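Local coordinates for protein 3-deoxy-manno-octulosonate cytidylyltransferase (Escherichia coli, PDB 1H7E) that transfers a cytidylyl group from CTP to the eight-carbon sugar KDO, giving activated CMP-KDO, probably for lipopolysaccharide synthesis in Gram-negative bacteria, at residues Tyr178-Ser192 with Leu200-Ile212. Residues are numbered along the deposited sequence; the frame is centred on the assembly and turned at random.
Sequences YRRDVLQNYSQLPES and LEQLRLMNAGINI
Water 1 is gripped three ways: it donates to the carbonyls of Tyr186 and Leu189 and accepts from Arg204 NH1 at 2.8 Å, lying at the guanidinium's edge. In this GT-A-like mixed alpha/beta fold, helix 180-185, which follows sheet strand 169-179, and the loop after it pack against helix 203-207. Arg204 CG sits anti to the backbone N (chi1 -174°) and the chain bends at chi3 (-48°), laying the guanidinium between Tyr186 OH over one face and Glu191 CG over the other, 3.6 Å above its plane. Arg204 NH2 forms a salt bridge with Glu195 OE2 of the intervening helix 193-198. A leucine in place of Arg204 would probably leave Glu195 without its cationic mate and water 1 without the N-H of NH1. Tyr186 OH donates to Glu201 OE2, whose position is less certain, and accepts from water 2 at 2.8 Å. Leu205 CD2 meets the edge of the Tyr186 ring, 3.9 Å from CE1, and also touches Val182 CG1 and Leu189 CD1. Leu189 CD2 rests on Ala208 CB at 3.7 Å, just before the Schellman motif at Gly209. Water 3 joins Pro190 O to Arg204 O and Asn207 ND2, while Ser192 CB packs 3.4 Å from Asn207 CG.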
ATOM      1  N   TYR A 178      -4.872  17.528  -9.167  1.00 11.20           N
ATOM      2  CA  TYR A 178      -3.519  17.319  -9.672  1.00 11.41           C
ATOM      3  C   TYR A 178      -2.815  18.633  -9.860  1.00 14.46           C
ATOM      4  O   TYR A 178      -3.414  19.575 -10.349  1.00 15.50           O
ATOM      5  CB  TYR A 178      -3.529  16.692 -11.070  1.00 14.17           C
ATOM      6  CG  TYR A 178      -4.191  15.351 -11.186  1.00 14.90           C
ATOM      7  CD1 TYR A 178      -3.457  14.173 -11.019  1.00 15.03           C
ATOM      8  CD2 TYR A 178      -5.532  15.249 -11.525  1.00 11.96           C
ATOM      9  CE1 TYR A 178      -4.042  12.933 -11.198  1.00 15.68           C
ATOM     10  CE2 TYR A 178      -6.132  13.995 -11.701  1.00 15.87           C
ATOM     11  CZ  TYR A 178      -5.373  12.852 -11.538  1.00 16.24           C
ATOM     12  OH  TYR A 178      -5.938  11.620 -11.736  1.00 23.04           O
ATOM     13  N   ARG A 179      -1.544  18.680  -9.483  1.00 14.43           N
ATOM     14  CA  ARG A 179      -0.698  19.844  -9.713  1.00 14.64           C
ATOM     15  C   ARG A 179      -0.392  19.785 -11.232  1.00 15.91           C
ATOM     16  O   ARG A 179      -0.338  18.695 -11.834  1.00 11.28           O
ATOM     17  CB  ARG A 179       0.612  19.691  -8.948  1.00 18.96           C
ATOM     18  CG  ARG A 179       1.077  20.921  -8.267  1.00 27.28           C
ATOM     19  CD  ARG A 179       0.790  20.810  -6.806  1.00 31.55           C
ATOM     20  NE  ARG A 179       0.542  22.118  -6.213  1.00 38.89           N
ATOM     21  CZ  ARG A 179       0.094  22.303  -4.975  1.00 41.43           C
ATOM     22  NH1 ARG A 179      -0.154  21.251  -4.187  1.00 36.86           N
ATOM     23  NH2 ARG A 179      -0.139  23.541  -4.539  1.00 42.98           N
ATOM     24  N   ARG A 180      -0.208  20.949 -11.856  1.00 14.32           N
ATOM     25  CA  ARG A 180       0.075  21.019 -13.290  1.00 15.30           C
ATOM     26  C   ARG A 180       1.279  20.168 -13.734  1.00 12.73           C
ATOM     27  O   ARG A 180       1.209  19.449 -14.746  1.00 13.24           O
ATOM     28  CB  ARG A 180       0.277  22.493 -13.704  1.00 12.95           C
ATOM     29  CG  ARG A 180       0.476  22.700 -15.196  1.00 18.49           C
ATOM     30  CD  ARG A 180       0.502  24.191 -15.573  1.00 22.58           C
ATOM     31  NE  ARG A 180       0.919  24.377 -16.962  1.00 23.57           N
ATOM     32  CZ  ARG A 180       0.111  24.360 -18.022  1.00 25.27           C
ATOM     33  NH1 ARG A 180      -1.193  24.187 -17.888  1.00 24.50           N
ATOM     34  NH2 ARG A 180       0.628  24.436 -19.243  1.00 27.26           N
ATOM     35  N   ASP A 181       2.371  20.226 -12.982  1.00 15.15           N
ATOM     36  CA  ASP A 181       3.567  19.467 -13.359  1.00 17.55           C
ATOM     37  C   ASP A 181       3.378  17.951 -13.397  1.00 18.23           C
ATOM     38  O   ASP A 181       4.078  17.269 -14.142  1.00 18.67           O
ATOM     39  CB  ASP A 181       4.780  19.855 -12.506  1.00 27.10           C
ATOM     40  CG  ASP A 181       4.539  19.673 -11.020  1.00 34.35           C
ATOM     41  OD1 ASP A 181       4.540  20.680 -10.285  1.00 40.79           O
ATOM     42  OD2 ASP A 181       4.373  18.519 -10.574  1.00 46.49           O
ATOM     43  N   VAL A 182       2.401  17.423 -12.654  1.00 15.41           N
ATOM     44  CA  VAL A 182       2.144  15.980 -12.676  1.00 14.90           C
ATOM     45  C   VAL A 182       1.541  15.591 -14.015  1.00 15.54           C
ATOM     46  O   VAL A 182       1.941  14.600 -14.629  1.00 15.14           O
ATOM     47  CB  VAL A 182       1.188  15.539 -11.533  1.00 15.89           C
ATOM     48  CG1 VAL A 182       0.851  14.053 -11.667  1.00 17.00           C
ATOM     49  CG2 VAL A 182       1.850  15.793 -10.190  1.00 16.29           C
ATOM     50  N   LEU A 183       0.609  16.413 -14.491  1.00 13.66           N
ATOM     51  CA  LEU A 183      -0.055  16.167 -15.756  1.00 10.62           C
ATOM     52  C   LEU A 183       0.887  16.358 -16.951  1.00 12.74           C
ATOM     53  O   LEU A 183       0.764  15.635 -17.941  1.00 14.47           O
ATOM     54  CB  LEU A 183      -1.295  17.050 -15.877  1.00 16.08           C
ATOM     55  CG  LEU A 183      -2.400  16.744 -14.847  1.00 14.70           C
ATOM     56  CD1 LEU A 183      -3.484  17.778 -14.957  1.00 15.75           C
ATOM     57  CD2 LEU A 183      -2.984  15.346 -15.066  1.00 15.91           C
ATOM     58  N   GLN A 184       1.845  17.277 -16.834  1.00 13.37           N
ATOM     59  CA  GLN A 184       2.823  17.523 -17.915  1.00 16.99           C
ATOM     60  C   GLN A 184       3.765  16.343 -18.118  1.00 20.26           C
ATOM     61  O   GLN A 184       4.245  16.096 -19.229  1.00 21.90           O
ATOM     62  CB  GLN A 184       3.672  18.757 -17.624  1.00 16.27           C
ATOM     63  CG  GLN A 184       2.890  20.048 -17.705  1.00 20.42           C
ATOM     64  CD  GLN A 184       3.723  21.266 -17.389  1.00 24.45           C
ATOM     65  OE1 GLN A 184       4.280  21.390 -16.300  1.00 26.92           O
ATOM     66  NE2 GLN A 184       3.784  22.193 -18.332  1.00 27.24           N
ATOM     67  N   ASN A 185       4.046  15.631 -17.030  1.00 21.20           N
ATOM     68  CA  ASN A 185       4.935  14.474 -17.064  1.00 24.12           C
ATOM     69  C   ASN A 185       4.201  13.131 -17.085  1.00 22.56           C
ATOM     70  O   ASN A 185       4.838  12.085 -17.170  1.00 25.43           O
ATOM     71  CB  ASN A 185       5.870  14.500 -15.846  1.00 28.28           C
ATOM     72  CG  ASN A 185       6.768  15.716 -15.827  1.00 32.96           C
ATOM     73  OD1 ASN A 185       7.334  16.099 -16.854  1.00 37.15           O
ATOM     74  ND2 ASN A 185       6.898  16.339 -14.657  1.00 36.23           N
ATOM     75  N   TYR A 186       2.875  13.167 -17.107  1.00 19.80           N
ATOM     76  CA  TYR A 186       2.079  11.955 -17.046  1.00 16.04           C
ATOM     77  C   TYR A 186       2.203  10.953 -18.158  1.00 20.86           C
ATOM     78  O   TYR A 186       2.273   9.757 -17.884  1.00 18.81           O
ATOM     79  CB  TYR A 186       0.593  12.270 -16.847  1.00 17.71           C
ATOM     80  CG  TYR A 186      -0.243  11.038 -16.545  1.00 17.38           C
ATOM     81  CD1 TYR A 186      -0.286  10.484 -15.249  1.00 18.36           C
ATOM     82  CD2 TYR A 186      -0.977  10.412 -17.550  1.00 17.26           C
ATOM     83  CE1 TYR A 186      -1.051   9.332 -14.976  1.00 18.95           C
ATOM     84  CE2 TYR A 186      -1.742   9.266 -17.288  1.00 20.14           C
ATOM     85  CZ  TYR A 186      -1.774   8.736 -16.005  1.00 20.17           C
ATOM     86  OH  TYR A 186      -2.550   7.630 -15.783  1.00 22.72           O
ATOM     87  N   SER A 187       2.188  11.421 -19.403  1.00 19.96           N
ATOM     88  CA  SER A 187       2.250  10.515 -20.558  1.00 23.59           C
ATOM     89  C   SER A 187       3.540   9.707 -20.701  1.00 18.30           C
ATOM     90  O   SER A 187       3.593   8.783 -21.495  1.00 22.81           O
ATOM     91  CB  SER A 187       1.954  11.280 -21.860  1.00 28.20           C
ATOM     92  OG  SER A 187       3.041  12.118 -22.217  1.00 35.77           O
ATOM     93  N   GLN A 188       4.579  10.085 -19.960  1.00 16.69           N
ATOM     94  CA  GLN A 188       5.851   9.373 -19.982  1.00 23.39           C
ATOM     95  C   GLN A 188       5.903   8.207 -18.958  1.00 24.52           C
ATOM     96  O   GLN A 188       6.848   7.419 -18.972  1.00 27.52           O
ATOM     97  CB  GLN A 188       7.020  10.336 -19.702  1.00 29.58           C
ATOM     98  CG  GLN A 188       7.177  11.485 -20.723  1.00 42.46           C
ATOM     99  CD  GLN A 188       7.100  11.025 -22.182  1.00 49.25           C
ATOM    100  OE1 GLN A 188       7.669   9.997 -22.562  1.00 53.11           O
ATOM    101  NE2 GLN A 188       6.386  11.791 -23.006  1.00 53.11           N
ATOM    102  N   LEU A 189       4.926   8.124 -18.052  1.00 18.76           N
ATOM    103  CA  LEU A 189       4.901   7.060 -17.045  1.00 15.61           C
ATOM    104  C   LEU A 189       4.457   5.737 -17.657  1.00 13.28           C
ATOM    105  O   LEU A 189       3.494   5.665 -18.432  1.00 15.37           O
ATOM    106  CB  LEU A 189       3.946   7.402 -15.907  1.00 15.64           C
ATOM    107  CG  LEU A 189       4.201   8.689 -15.137  1.00 16.93           C
ATOM    108  CD1 LEU A 189       3.145   8.868 -14.070  1.00 18.78           C
ATOM    109  CD2 LEU A 189       5.583   8.637 -14.553  1.00 21.00           C
ATOM    110  N   PRO A 190       5.183   4.663 -17.353  1.00 15.78           N
ATOM    111  CA  PRO A 190       4.734   3.398 -17.944  1.00 18.27           C
ATOM    112  C   PRO A 190       3.607   2.801 -17.087  1.00 19.22           C
ATOM    113  O   PRO A 190       3.455   3.168 -15.914  1.00 16.27           O
ATOM    114  CB  PRO A 190       5.998   2.532 -17.880  1.00 18.90           C
ATOM    115  CG  PRO A 190       6.690   3.034 -16.596  1.00 18.44           C
ATOM    116  CD  PRO A 190       6.478   4.534 -16.648  1.00 16.39           C
ATOM    117  N   GLU A 191       2.770   1.963 -17.697  1.00 17.29           N
ATOM    118  CA  GLU A 191       1.717   1.256 -16.967  1.00 21.55           C
ATOM    119  C   GLU A 191       2.448   0.291 -15.992  1.00 19.64           C
ATOM    120  O   GLU A 191       3.535  -0.198 -16.291  1.00 18.87           O
ATOM    121  CB  GLU A 191       0.862   0.434 -17.930  1.00 27.42           C
ATOM    122  CG  GLU A 191       0.071   1.257 -18.914  1.00 37.74           C
ATOM    123  CD  GLU A 191      -0.847   0.408 -19.763  1.00 44.92           C
ATOM    124  OE1 GLU A 191      -1.532  -0.484 -19.211  1.00 48.76           O
ATOM    125  OE2 GLU A 191      -0.883   0.635 -20.989  1.00 50.72           O
ATOM    126  N   SER A 192       1.887   0.078 -14.813  1.00 16.36           N
ATOM    127  CA  SER A 192       2.522  -0.803 -13.844  1.00 13.74           C
ATOM    128  C   SER A 192       1.766  -2.119 -13.766  1.00 11.07           C
ATOM    129  O   SER A 192       0.599  -2.207 -14.175  1.00  9.04           O
ATOM    130  CB  SER A 192       2.557  -0.145 -12.466  1.00 10.18           C
ATOM    131  OG  SER A 192       1.260  -0.052 -11.884  1.00 13.85           O
ATOM    132  N   LEU A 200      -6.785  -0.295 -11.964  1.00 10.18           N
ATOM    133  CA  LEU A 200      -6.907   0.943 -11.159  1.00 10.28           C
ATOM    134  C   LEU A 200      -5.823   1.889 -11.658  1.00 12.68           C
ATOM    135  O   LEU A 200      -4.627   1.722 -11.370  1.00  8.58           O
ATOM    136  CB  LEU A 200      -6.713   0.688  -9.649  1.00  9.06           C
ATOM    137  CG  LEU A 200      -7.803  -0.104  -8.916  1.00 10.04           C
ATOM    138  CD1 LEU A 200      -7.371  -0.416  -7.459  1.00  9.12           C
ATOM    139  CD2 LEU A 200      -9.124   0.670  -8.976  1.00 10.19           C
ATOM    140  N   GLU A 201      -6.251   2.892 -12.416  1.00 11.46           N
ATOM    141  CA  GLU A 201      -5.319   3.831 -13.008  1.00 14.58           C
ATOM    142  C   GLU A 201      -4.443   4.591 -12.036  1.00 10.13           C
ATOM    143  O   GLU A 201      -3.281   4.873 -12.346  1.00 11.75           O
ATOM    144  CB  GLU A 201      -6.060   4.824 -13.899  1.00 20.17           C
ATOM    145  CG  GLU A 201      -5.163   5.332 -15.016  1.00 35.91           C
ATOM    146  CD  GLU A 201      -5.758   6.478 -15.830  1.00 44.06           C
ATOM    147  OE1 GLU A 201      -6.982   6.745 -15.736  1.00 47.80           O
ATOM    148  OE2 GLU A 201      -4.976   7.112 -16.582  1.00 47.84           O
ATOM    149  N   GLN A 202      -4.964   4.890 -10.849  1.00 11.22           N
ATOM    150  CA  GLN A 202      -4.182   5.633  -9.864  1.00  9.37           C
ATOM    151  C   GLN A 202      -2.894   4.913  -9.414  1.00 10.56           C
ATOM    152  O   GLN A 202      -1.957   5.546  -8.935  1.00  8.50           O
ATOM    153  CB  GLN A 202      -5.043   6.043  -8.655  1.00 12.90           C
ATOM    154  CG  GLN A 202      -5.616   4.887  -7.806  1.00 11.03           C
ATOM    155  CD  GLN A 202      -6.953   4.390  -8.306  1.00 13.46           C
ATOM    156  OE1 GLN A 202      -7.140   4.167  -9.491  1.00 15.94           O
ATOM    157  NE2 GLN A 202      -7.896   4.197  -7.390  1.00 12.67           N
ATOM    158  N   LEU A 203      -2.833   3.595  -9.602  1.00 10.06           N
ATOM    159  CA  LEU A 203      -1.645   2.849  -9.217  1.00  8.58           C
ATOM    160  C   LEU A 203      -0.496   3.180 -10.143  1.00  9.40           C
ATOM    161  O   LEU A 203       0.649   2.919  -9.796  1.00  8.81           O
ATOM    162  CB  LEU A 203      -1.919   1.333  -9.172  1.00  9.21           C
ATOM    163  CG  LEU A 203      -2.902   0.911  -8.065  1.00 10.94           C
ATOM    164  CD1 LEU A 203      -3.168  -0.612  -8.106  1.00  8.01           C
ATOM    165  CD2 LEU A 203      -2.344   1.338  -6.699  1.00  6.75           C
ATOM    166  N   ARG A 204      -0.780   3.767 -11.314  1.00 10.13           N
ATOM    167  CA  ARG A 204       0.318   4.141 -12.217  1.00 10.59           C
ATOM    168  C   ARG A 204       1.171   5.214 -11.534  1.00  9.26           C
ATOM    169  O   ARG A 204       2.406   5.214 -11.642  1.00 10.41           O
ATOM    170  CB  ARG A 204      -0.177   4.698 -13.557  1.00 10.92           C
ATOM    171  CG  ARG A 204       0.974   4.934 -14.538  1.00 13.40           C
ATOM    172  CD  ARG A 204       0.493   5.351 -15.917  1.00 10.88           C
ATOM    173  NE  ARG A 204      -0.581   4.481 -16.393  1.00 12.38           N
ATOM    174  CZ  ARG A 204      -1.272   4.684 -17.507  1.00 18.58           C
ATOM    175  NH1 ARG A 204      -0.990   5.727 -18.277  1.00 16.61           N
ATOM    176  NH2 ARG A 204      -2.301   3.903 -17.805  1.00 15.94           N
ATOM    177  N   LEU A 205       0.511   6.115 -10.815  1.00  8.28           N
ATOM    178  CA  LEU A 205       1.204   7.195 -10.109  1.00  9.77           C
ATOM    179  C   LEU A 205       2.070   6.653  -8.966  1.00 12.66           C
ATOM    180  O   LEU A 205       3.219   7.083  -8.771  1.00  9.66           O
ATOM    181  CB  LEU A 205       0.185   8.187  -9.544  1.00 10.08           C
ATOM    182  CG  LEU A 205      -0.631   8.949 -10.600  1.00 13.01           C
ATOM    183  CD1 LEU A 205      -1.768   9.694  -9.903  1.00 11.73           C
ATOM    184  CD2 LEU A 205       0.256   9.914 -11.371  1.00 14.33           C
ATOM    185  N   MET A 206       1.502   5.718  -8.205  1.00 10.93           N
ATOM    186  CA  MET A 206       2.203   5.122  -7.083  1.00 10.81           C
ATOM    187  C   MET A 206       3.422   4.339  -7.525  1.00  8.84           C
ATOM    188  O   MET A 206       4.445   4.339  -6.839  1.00  9.12           O
ATOM    189  CB  MET A 206       1.244   4.264  -6.274  1.00 10.50           C
ATOM    190  CG  MET A 206       0.116   5.092  -5.718  1.00 14.77           C
ATOM    191  SD  MET A 206      -0.789   4.157  -4.524  1.00 23.73           S
ATOM    192  CE  MET A 206       0.234   4.511  -3.071  1.00 16.08           C
ATOM    193  N   ASN A 207       3.340   3.722  -8.703  1.00  9.88           N
ATOM    194  CA  ASN A 207       4.472   2.968  -9.242  1.00  9.81           C
ATOM    195  C   ASN A 207       5.695   3.869  -9.420  1.00  9.67           C
ATOM    196  O   ASN A 207       6.839   3.452  -9.209  1.00 12.11           O
ATOM    197  CB  ASN A 207       4.112   2.359 -10.600  1.00  7.96           C
ATOM    198  CG  ASN A 207       5.199   1.434 -11.122  1.00 14.41           C
ATOM    199  OD1 ASN A 207       5.635   0.522 -10.417  1.00 13.70           O
ATOM    200  ND2 ASN A 207       5.688   1.704 -12.332  1.00 12.84           N
ATOM    201  N   ALA A 208       5.429   5.104  -9.834  1.00 12.96           N
ATOM    202  CA  ALA A 208       6.471   6.097 -10.092  1.00 15.01           C
ATOM    203  C   ALA A 208       6.892   6.886  -8.849  1.00 14.96           C
ATOM    204  O   ALA A 208       7.680   7.820  -8.946  1.00 15.74           O
ATOM    205  CB  ALA A 208       5.999   7.052 -11.191  1.00 15.52           C
ATOM    206  N   GLY A 209       6.337   6.537  -7.695  1.00 13.28           N
ATOM    207  CA  GLY A 209       6.713   7.220  -6.466  1.00 12.39           C
ATOM    208  C   GLY A 209       6.057   8.576  -6.256  1.00 15.14           C
ATOM    209  O   GLY A 209       6.553   9.397  -5.482  1.00 17.40           O
ATOM    210  N   ILE A 210       4.952   8.829  -6.950  1.00 12.30           N
ATOM    211  CA  ILE A 210       4.246  10.095  -6.806  1.00 11.00           C
ATOM    212  C   ILE A 210       3.254   9.934  -5.649  1.00 14.11           C
ATOM    213  O   ILE A 210       2.389   9.061  -5.666  1.00 15.23           O
ATOM    214  CB  ILE A 210       3.514  10.466  -8.103  1.00  9.18           C
ATOM    215  CG1 ILE A 210       4.541  10.770  -9.200  1.00 13.34           C
ATOM    216  CG2 ILE A 210       2.578  11.664  -7.868  1.00 11.99           C
ATOM    217  CD1 ILE A 210       3.976  10.668 -10.600  1.00 16.42           C
ATOM    218  N   ASN A 211       3.404  10.780  -4.642  1.00 12.96           N
ATOM    219  CA  ASN A 211       2.557  10.725  -3.467  1.00 14.30           C
ATOM    220  C   ASN A 211       1.124  11.183  -3.686  1.00 15.62           C
ATOM    221  O   ASN A 211       0.872  12.187  -4.345  1.00 16.20           O
ATOM    222  CB  ASN A 211       3.178  11.545  -2.334  1.00 16.75           C
ATOM    223  CG  ASN A 211       2.392  11.433  -1.046  1.00 23.06           C
ATOM    224  OD1 ASN A 211       2.129  10.330  -0.571  1.00 22.22           O
ATOM    225  ND2 ASN A 211       1.977  12.579  -0.494  1.00 22.42           N
ATOM    226  N   ILE A 212       0.182  10.428  -3.129  1.00 11.72           N
ATOM    227  CA  ILE A 212      -1.222  10.774  -3.242  1.00 12.22           C
ATOM    228  C   ILE A 212      -1.764  10.891  -1.818  1.00 14.70           C
ATOM    229  O   ILE A 212      -1.766   9.901  -1.077  1.00 14.30           O
ATOM    230  CB  ILE A 212      -2.017   9.697  -3.998  1.00  7.60           C
ATOM    231  CG1 ILE A 212      -1.457   9.478  -5.406  1.00  9.74           C
ATOM    232  CG2 ILE A 212      -3.509  10.062  -4.024  1.00 10.23           C
ATOM    233  CD1 ILE A 212      -2.149   8.302  -6.135  1.00 10.26           C
TER
HETATM  234  O   HOH W   1       1.128   7.522 -18.739  1.00 18.34           O
HETATM  235  O   HOH W   2      -2.636   7.725 -12.942  1.00 41.58           O
HETATM  236  O   HOH W   3       4.341   4.090 -13.592  1.00 14.82           O
HETATM  237  O   HOH W   4       1.513   0.324  -9.158  1.00 11.62           O